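Local coordinates for transposon Tn7 transposition protein tnsA (Escherichia coli, PDB 1T0F), which forms the Tn7 transposase together with TnsB and, as a metal-dependent endonuclease, cuts the 5' DNA strands at the transposon ends, at residues T55-H60 with I82-P87; D117-C122 with Q129-V134. One frame throughout, in Å; residues are numbered along the deposited sequence.

Contact 1. Residues T55-H60 with I82-P87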
loop_
_atom_site.group_PDB
_atom_site.type_symbol
_atom_site.label_atom_id
_atom_site.label_comp_id
_atom_site.label_asym_id
_atom_site.label_seq_id
_atom_site.Cartn_x
_atom_site.Cartn_y
_atom_site.Cartn_z
ATOM N N THR A 55 2.174 -11.849 -5.689
ATOM C CA THR A 55 0.817 -12.205 -6.090
ATOM C C THR A 55 0.679 -12.483 -7.579
ATOM O O THR A 55 -0.272 -13.137 -8.001
ATOM C CB THR A 55 -0.177 -11.081 -5.744
ATOM O OG1 THR A 55 0.101 -9.943 -6.568
ATOM C CG2 THR A 55 -0.050 -10.682 -4.272
ATOM N N GLY A 56 1.617 -11.978 -8.370
ATOM C CA GLY A 56 1.543 -12.159 -9.808
ATOM C C GLY A 56 0.549 -11.188 -10.435
ATOM O O GLY A 56 0.305 -11.241 -11.640
ATOM N N ARG A 57 -0.021 -10.300 -9.614
ATOM C CA ARG A 57 -1.003 -9.308 -10.071
ATOM C C ARG A 57 -0.425 -7.915 -10.229
ATOM O O ARG A 57 0.657 -7.606 -9.715
ATOM C CB ARG A 57 -2.152 -9.149 -9.063
ATOM C CG ARG A 57 -3.053 -10.341 -8.830
ATOM C CD ARG A 57 -4.331 -9.919 -8.067
ATOM N NE ARG A 57 -4.089 -9.504 -6.680
ATOM C CZ ARG A 57 -4.084 -8.244 -6.246
ATOM N NH1 ARG A 57 -4.307 -7.237 -7.081
ATOM N NH2 ARG A 57 -3.856 -7.990 -4.962
ATOM N N VAL A 58 -1.175 -7.069 -10.936
ATOM C CA VAL A 58 -0.811 -5.667 -11.082
ATOM C C VAL A 58 -1.727 -5.033 -10.033
ATOM O O VAL A 58 -2.957 -5.081 -10.159
ATOM C CB VAL A 58 -1.160 -5.093 -12.474
ATOM C CG1 VAL A 58 -1.072 -3.566 -12.436
ATOM C CG2 VAL A 58 -0.192 -5.637 -13.520
ATOM N N HIS A 59 -1.132 -4.466 -8.987
ATOM C CA HIS A 59 -1.906 -3.868 -7.909
ATOM C C HIS A 59 -2.325 -2.434 -8.183
ATOM O O HIS A 59 -1.704 -1.734 -8.978
ATOM C CB HIS A 59 -1.108 -3.914 -6.605
ATOM C CG HIS A 59 -0.826 -5.301 -6.120
ATOM N ND1 HIS A 59 -1.409 -5.829 -4.989
ATOM C CD2 HIS A 59 -0.038 -6.278 -6.630
ATOM C CE1 HIS A 59 -0.990 -7.072 -4.819
ATOM N NE2 HIS A 59 -0.158 -7.368 -5.802
ATOM N N HIS A 60 -3.378 -2.016 -7.488
ATOM C CA HIS A 60 -3.932 -0.669 -7.600
ATOM C C HIS A 60 -3.695 0.106 -6.323
ATOM O O HIS A 60 -4.315 -0.177 -5.302
ATOM C CB HIS A 60 -5.435 -0.741 -7.844
ATOM C CG HIS A 60 -5.797 -1.195 -9.220
ATOM N ND1 HIS A 60 -6.162 -0.318 -10.218
ATOM C CD2 HIS A 60 -5.823 -2.429 -9.773
ATOM C CE1 HIS A 60 -6.401 -0.994 -11.328
ATOM N NE2 HIS A 60 -6.202 -2.277 -11.085
ATOM N N ILE A 82 -0.984 -9.963 -0.611
ATOM C CA ILE A 82 -1.248 -8.557 -0.330
ATOM C C ILE A 82 -2.554 -8.251 -1.050
ATOM O O ILE A 82 -2.612 -8.300 -2.278
ATOM C CB ILE A 82 -0.146 -7.638 -0.897
ATOM C CG1 ILE A 82 1.176 -7.883 -0.156
ATOM C CG2 ILE A 82 -0.565 -6.166 -0.754
ATOM C CD1 ILE A 82 2.376 -7.188 -0.802
ATOM N N ARG A 83 -3.600 -7.969 -0.280
ATOM C CA ARG A 83 -4.901 -7.649 -0.850
ATOM C C ARG A 83 -5.236 -6.185 -0.559
ATOM O O ARG A 83 -5.679 -5.846 0.532
ATOM C CB ARG A 83 -5.963 -8.592 -0.271
ATOM C CG ARG A 83 -5.931 -10.000 -0.917
ATOM C CD ARG A 83 -6.928 -10.975 -0.282
ATOM N NE ARG A 83 -6.525 -11.420 1.055
ATOM C CZ ARG A 83 -7.330 -12.041 1.915
ATOM N NH1 ARG A 83 -8.589 -12.289 1.588
ATOM N NH2 ARG A 83 -6.877 -12.437 3.096
ATOM N N GLU A 84 -5.007 -5.331 -1.551
ATOM C CA GLU A 84 -5.238 -3.892 -1.415
ATOM C C GLU A 84 -6.699 -3.506 -1.606
ATOM O O GLU A 84 -7.458 -4.216 -2.271
ATOM C CB GLU A 84 -4.372 -3.111 -2.415
ATOM C CG GLU A 84 -4.852 -3.125 -3.878
ATOM C CD GLU A 84 -4.385 -4.342 -4.680
ATOM O OE1 GLU A 84 -3.986 -5.364 -4.079
ATOM O OE2 GLU A 84 -4.435 -4.277 -5.928
ATOM N N GLN A 85 -7.077 -2.372 -1.019
ATOM C CA GLN A 85 -8.443 -1.847 -1.113
ATOM C C GLN A 85 -9.434 -2.962 -0.770
ATOM O O GLN A 85 -10.334 -3.286 -1.558
ATOM C CB GLN A 85 -8.714 -1.325 -2.533
ATOM C CG GLN A 85 -7.545 -0.647 -3.259
ATOM C CD GLN A 85 -6.912 0.515 -2.495
ATOM O OE1 GLN A 85 -7.554 1.157 -1.657
ATOM N NE2 GLN A 85 -5.644 0.800 -2.803
ATOM N N PHE A 86 -9.261 -3.548 0.411
ATOM C CA PHE A 86 -10.109 -4.644 0.864
ATOM C C PHE A 86 -11.408 -4.106 1.475
ATOM O O PHE A 86 -11.390 -3.395 2.483
ATOM C CB PHE A 86 -9.354 -5.492 1.891
ATOM C CG PHE A 86 -10.059 -6.763 2.253
ATOM C CD1 PHE A 86 -10.015 -7.859 1.400
ATOM C CD2 PHE A 86 -10.788 -6.858 3.430
ATOM C CE1 PHE A 86 -10.691 -9.036 1.716
ATOM C CE2 PHE A 86 -11.471 -8.031 3.757
ATOM C CZ PHE A 86 -11.420 -9.123 2.894
ATOM N N PRO A 87 -12.556 -4.463 0.877
ATOM C CA PRO A 87 -13.871 -4.010 1.350
ATOM C C PRO A 87 -14.336 -4.647 2.653
ATOM O O PRO A 87 -14.125 -5.837 2.881
ATOM C CB PRO A 87 -14.779 -4.355 0.172
ATOM C CG PRO A 87 -14.203 -5.682 -0.273
ATOM C CD PRO A 87 -12.699 -5.403 -0.256
#
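The short strand 58-60 passes strand 82-84 at 41° between their directions, and no backbone hydrogen bond joins the two, since the axes come no closer than 7.8 Å. Side chains fill the gap, and Glu84 is the centre. Its CG takes the crowded position between the backbone N and the carbonyl carbon (chi1 76°), and the chain bends again at chi2. Both carboxylate oxygens are thereby presented to segment 55-60. Arg57 meets them end-on, tip to tip, in a two-pronged salt bridge. Arg57 NH2 lies 2.8 Å from Glu84 OE1 and Arg57 NH1 lies 3.2 Å from Glu84 OE2. Both bonds are nearly straight, use the syn lone pairs and lie in the guanidinium plane. Each oxygen takes a second donor from above the carboxylate plane. His59 ND1 gives a bent bond to Glu84 OE1 at 2.8 Å, and the backbone N of His60 reaches Glu84 OE2 at 2.9 Å. Four donors thus grip one buried carboxylate, which would probably favour its charged form. The other ring nitrogen, His59 NE2, is hydrogen-bonded to Thr55 OG1 at 2.7 Å; the same oxygen accepts from Arg57 N in an ST turn. This fixes the rotation of the imidazole, whose one face carries Arg57 CZ. Gln85 NE2 donates to His60 O at 3.0 Å and also to the active-site residue Glu66. The contact is a buried His-carboxylate and Arg-carboxylate network that ties the two-stranded sheet to the edge of the PDDEXK-type nuclease sheet, beside the active site.

Contact 2. Residues D117-C122 with Q129-V134. With MG (magnesium ion), chain E.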
loop_
_atom_site.group_PDB
_atom_site.type_symbol
_atom_site.label_atom_id
_atom_site.label_comp_id
_atom_site.label_asym_id
_atom_site.label_seq_id
_atom_site.Cartn_x
_atom_site.Cartn_y
_atom_site.Cartn_z
ATOM N N ASP A 117 -6.934 -0.255 3.342
ATOM C CA ASP A 117 -5.930 -0.190 2.304
ATOM C C ASP A 117 -5.188 -1.475 1.979
ATOM O O ASP A 117 -4.953 -1.745 0.804
ATOM C CB ASP A 117 -4.961 0.950 2.595
ATOM C CG ASP A 117 -5.681 2.294 2.676
ATOM O OD1 ASP A 117 -6.715 2.449 1.988
ATOM O OD2 ASP A 117 -5.233 3.186 3.417
ATOM N N PHE A 118 -4.829 -2.259 2.996
ATOM C CA PHE A 118 -4.124 -3.527 2.765
ATOM C C PHE A 118 -4.490 -4.597 3.780
ATOM O O PHE A 118 -4.522 -4.338 4.985
ATOM C CB PHE A 118 -2.597 -3.355 2.860
ATOM C CG PHE A 118 -2.010 -2.385 1.879
ATOM C CD1 PHE A 118 -1.702 -2.779 0.578
ATOM C CD2 PHE A 118 -1.716 -1.079 2.273
ATOM C CE1 PHE A 118 -1.102 -1.886 -0.318
ATOM C CE2 PHE A 118 -1.117 -0.179 1.390
ATOM C CZ PHE A 118 -0.807 -0.580 0.090
ATOM N N LEU A 119 -4.766 -5.803 3.296
ATOM C CA LEU A 119 -5.027 -6.939 4.175
ATOM C C LEU A 119 -3.858 -7.840 3.788
ATOM O O LEU A 119 -3.731 -8.238 2.630
ATOM C CB LEU A 119 -6.361 -7.624 3.865
ATOM C CG LEU A 119 -6.566 -8.912 4.672
ATOM C CD1 LEU A 119 -6.546 -8.615 6.164
ATOM C CD2 LEU A 119 -7.895 -9.561 4.287
ATOM N N VAL A 120 -3.007 -8.153 4.755
ATOM C CA VAL A 120 -1.794 -8.915 4.471
ATOM C C VAL A 120 -1.764 -10.281 5.124
ATOM O O VAL A 120 -2.154 -10.430 6.284
ATOM C CB VAL A 120 -0.547 -8.102 4.948
ATOM C CG1 VAL A 120 0.761 -8.798 4.527
ATOM C CG2 VAL A 120 -0.606 -6.683 4.373
ATOM N N ASP A 121 -1.307 -11.273 4.358
ATOM C CA ASP A 121 -1.166 -12.644 4.842
ATOM C C ASP A 121 0.329 -12.980 4.820
ATOM O O ASP A 121 1.010 -12.706 3.841
ATOM C CB ASP A 121 -1.915 -13.621 3.930
ATOM C CG ASP A 121 -3.423 -13.519 4.076
ATOM O OD1 ASP A 121 -3.937 -13.853 5.161
ATOM O OD2 ASP A 121 -4.089 -13.103 3.109
ATOM N N CYS A 122 0.833 -13.570 5.897
ATOM C CA CYS A 122 2.248 -13.933 5.969
ATOM C C CYS A 122 2.392 -15.439 6.189
ATOM O O CYS A 122 1.516 -16.073 6.787
ATOM C CB CYS A 122 2.934 -13.172 7.107
ATOM S SG CYS A 122 2.883 -11.361 6.930
ATOM N N GLN A 129 -1.610 -12.645 9.814
ATOM C CA GLN A 129 -2.510 -11.799 9.050
ATOM C C GLN A 129 -2.679 -10.481 9.787
ATOM O O GLN A 129 -2.807 -10.456 11.009
ATOM C CB GLN A 129 -3.871 -12.477 8.892
ATOM C CG GLN A 129 -4.703 -11.945 7.736
ATOM C CD GLN A 129 -5.949 -12.781 7.484
ATOM O OE1 GLN A 129 -6.438 -12.866 6.356
ATOM N NE2 GLN A 129 -6.470 -13.398 8.538
ATOM N N PHE A 130 -2.648 -9.381 9.050
ATOM C CA PHE A 130 -2.854 -8.084 9.676
ATOM C C PHE A 130 -3.386 -7.128 8.638
ATOM O O PHE A 130 -3.216 -7.345 7.442
ATOM C CB PHE A 130 -1.565 -7.549 10.329
ATOM C CG PHE A 130 -0.436 -7.293 9.371
ATOM C CD1 PHE A 130 -0.377 -6.109 8.635
ATOM C CD2 PHE A 130 0.595 -8.223 9.227
ATOM C CE1 PHE A 130 0.686 -5.848 7.773
ATOM C CE2 PHE A 130 1.666 -7.973 8.368
ATOM C CZ PHE A 130 1.711 -6.781 7.638
ATOM N N ALA A 131 -4.066 -6.086 9.102
ATOM C CA ALA A 131 -4.635 -5.104 8.195
ATOM C C ALA A 131 -4.006 -3.743 8.434
ATOM O O ALA A 131 -3.592 -3.427 9.548
ATOM C CB ALA A 131 -6.164 -5.032 8.394
ATOM N N ILE A 132 -3.935 -2.941 7.376
ATOM C CA ILE A 132 -3.349 -1.611 7.462
ATOM C C ILE A 132 -4.193 -0.545 6.770
ATOM O O ILE A 132 -4.682 -0.754 5.656
ATOM C CB ILE A 132 -1.944 -1.562 6.789
ATOM C CG1 ILE A 132 -0.939 -2.409 7.575
ATOM C CG2 ILE A 132 -1.454 -0.108 6.692
ATOM C CD1 ILE A 132 0.481 -2.301 7.048
ATOM N N GLN A 133 -4.378 0.587 7.447
ATOM C CA GLN A 133 -5.053 1.732 6.849
ATOM C C GLN A 133 -3.936 2.785 6.782
ATOM O O GLN A 133 -3.229 3.021 7.766
ATOM C CB GLN A 133 -6.210 2.251 7.719
ATOM C CG GLN A 133 -6.825 3.555 7.180
ATOM C CD GLN A 133 -7.531 3.395 5.837
ATOM O OE1 GLN A 133 -7.647 4.352 5.064
ATOM N NE2 GLN A 133 -8.022 2.194 5.562
ATOM N N VAL A 134 -3.775 3.388 5.613
ATOM C CA VAL A 134 -2.755 4.396 5.357
ATOM C C VAL A 134 -3.370 5.804 5.433
ATOM O O VAL A 134 -4.397 6.063 4.821
ATOM C CB VAL A 134 -2.166 4.146 3.960
ATOM C CG1 VAL A 134 -1.251 5.236 3.574
ATOM C CG2 VAL A 134 -1.450 2.798 3.944
HETATM MG MG MG E . -6.163 5.397 3.383
HETATM O O HOH W 1 -5.156 6.071 1.134
HETATM O O HOH W 2 -7.273 7.561 3.255
#
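The Phe130 ring carries Val120 on one face, with CB 3.9 Å from the ring centroid in a CH-pi contact, and has Ile132 CG1 at its edge. The Phe118 ring is met at its edge by Val134 CG2. These side chains share one face of an antiparallel beta hairpin, part of the central sheet of the PDDEXK-type nuclease domain. Phe118 with Ile132 and Val120 with Phe130 are its hydrogen-bonded pairs. Asp117 and Phe118 both face Ile132, a classic beta bulge. Phe130 holds CG in the crowded position between the backbone N and the carbonyl carbon (chi1 63°), so the ring lies beside Val120. Cys122 SG approaches it obliquely, 3.9 Å from Phe130 CE2. Phe130 also packs on an apolar side chain of a bound chain of another protein. An alanine at Phe130 would remove the ring and would probably loosen the packing with Val120, with Cys122 and with that chain. On the other face, Leu119 CD1 packs on Ala131 CB. There Asp121 and Gln129 lie side by side, and Asp121 OD2 is held by a salt bridge to Arg83. The bulged end builds the metal site. Gln133 has CG anti to the backbone N and bends at chi2, which brings Gln133 OE1 to the magnesium ion at 2.5 Å. Its NE2 is held by Glu152. Val134 O and two waters also bind the ion. Asp117, an active-site residue, supplies the remaining observed ligand, OD2, 2.4 Å from the magnesium ion. The same Asp117 oxygen accepts from Val134 N at 2.6 Å through its anti lone pair, so one carboxylate oxygen serves both metal and backbone.

How the contacts relate
Both contacts are buried and reach the same mixed sheet, in which strands 79-87 and 115-122 are neighbours. Contact 2 is a true strand pair inside that sheet, joined by backbone bonds and apolar packing, with a metal at one end. Contact 1 lies at the sheet's edge strand and joins it to a separate small sheet through charged and polar side chains. Phe118 of contact 2 packs on Ile82 of contact 1, so the apolar layer continues from one to the other. Arg83 also bridges the two contacts. Near the active site, Gln85 N probably bonds to Asp117 O, and Glu66 lies beside both residues.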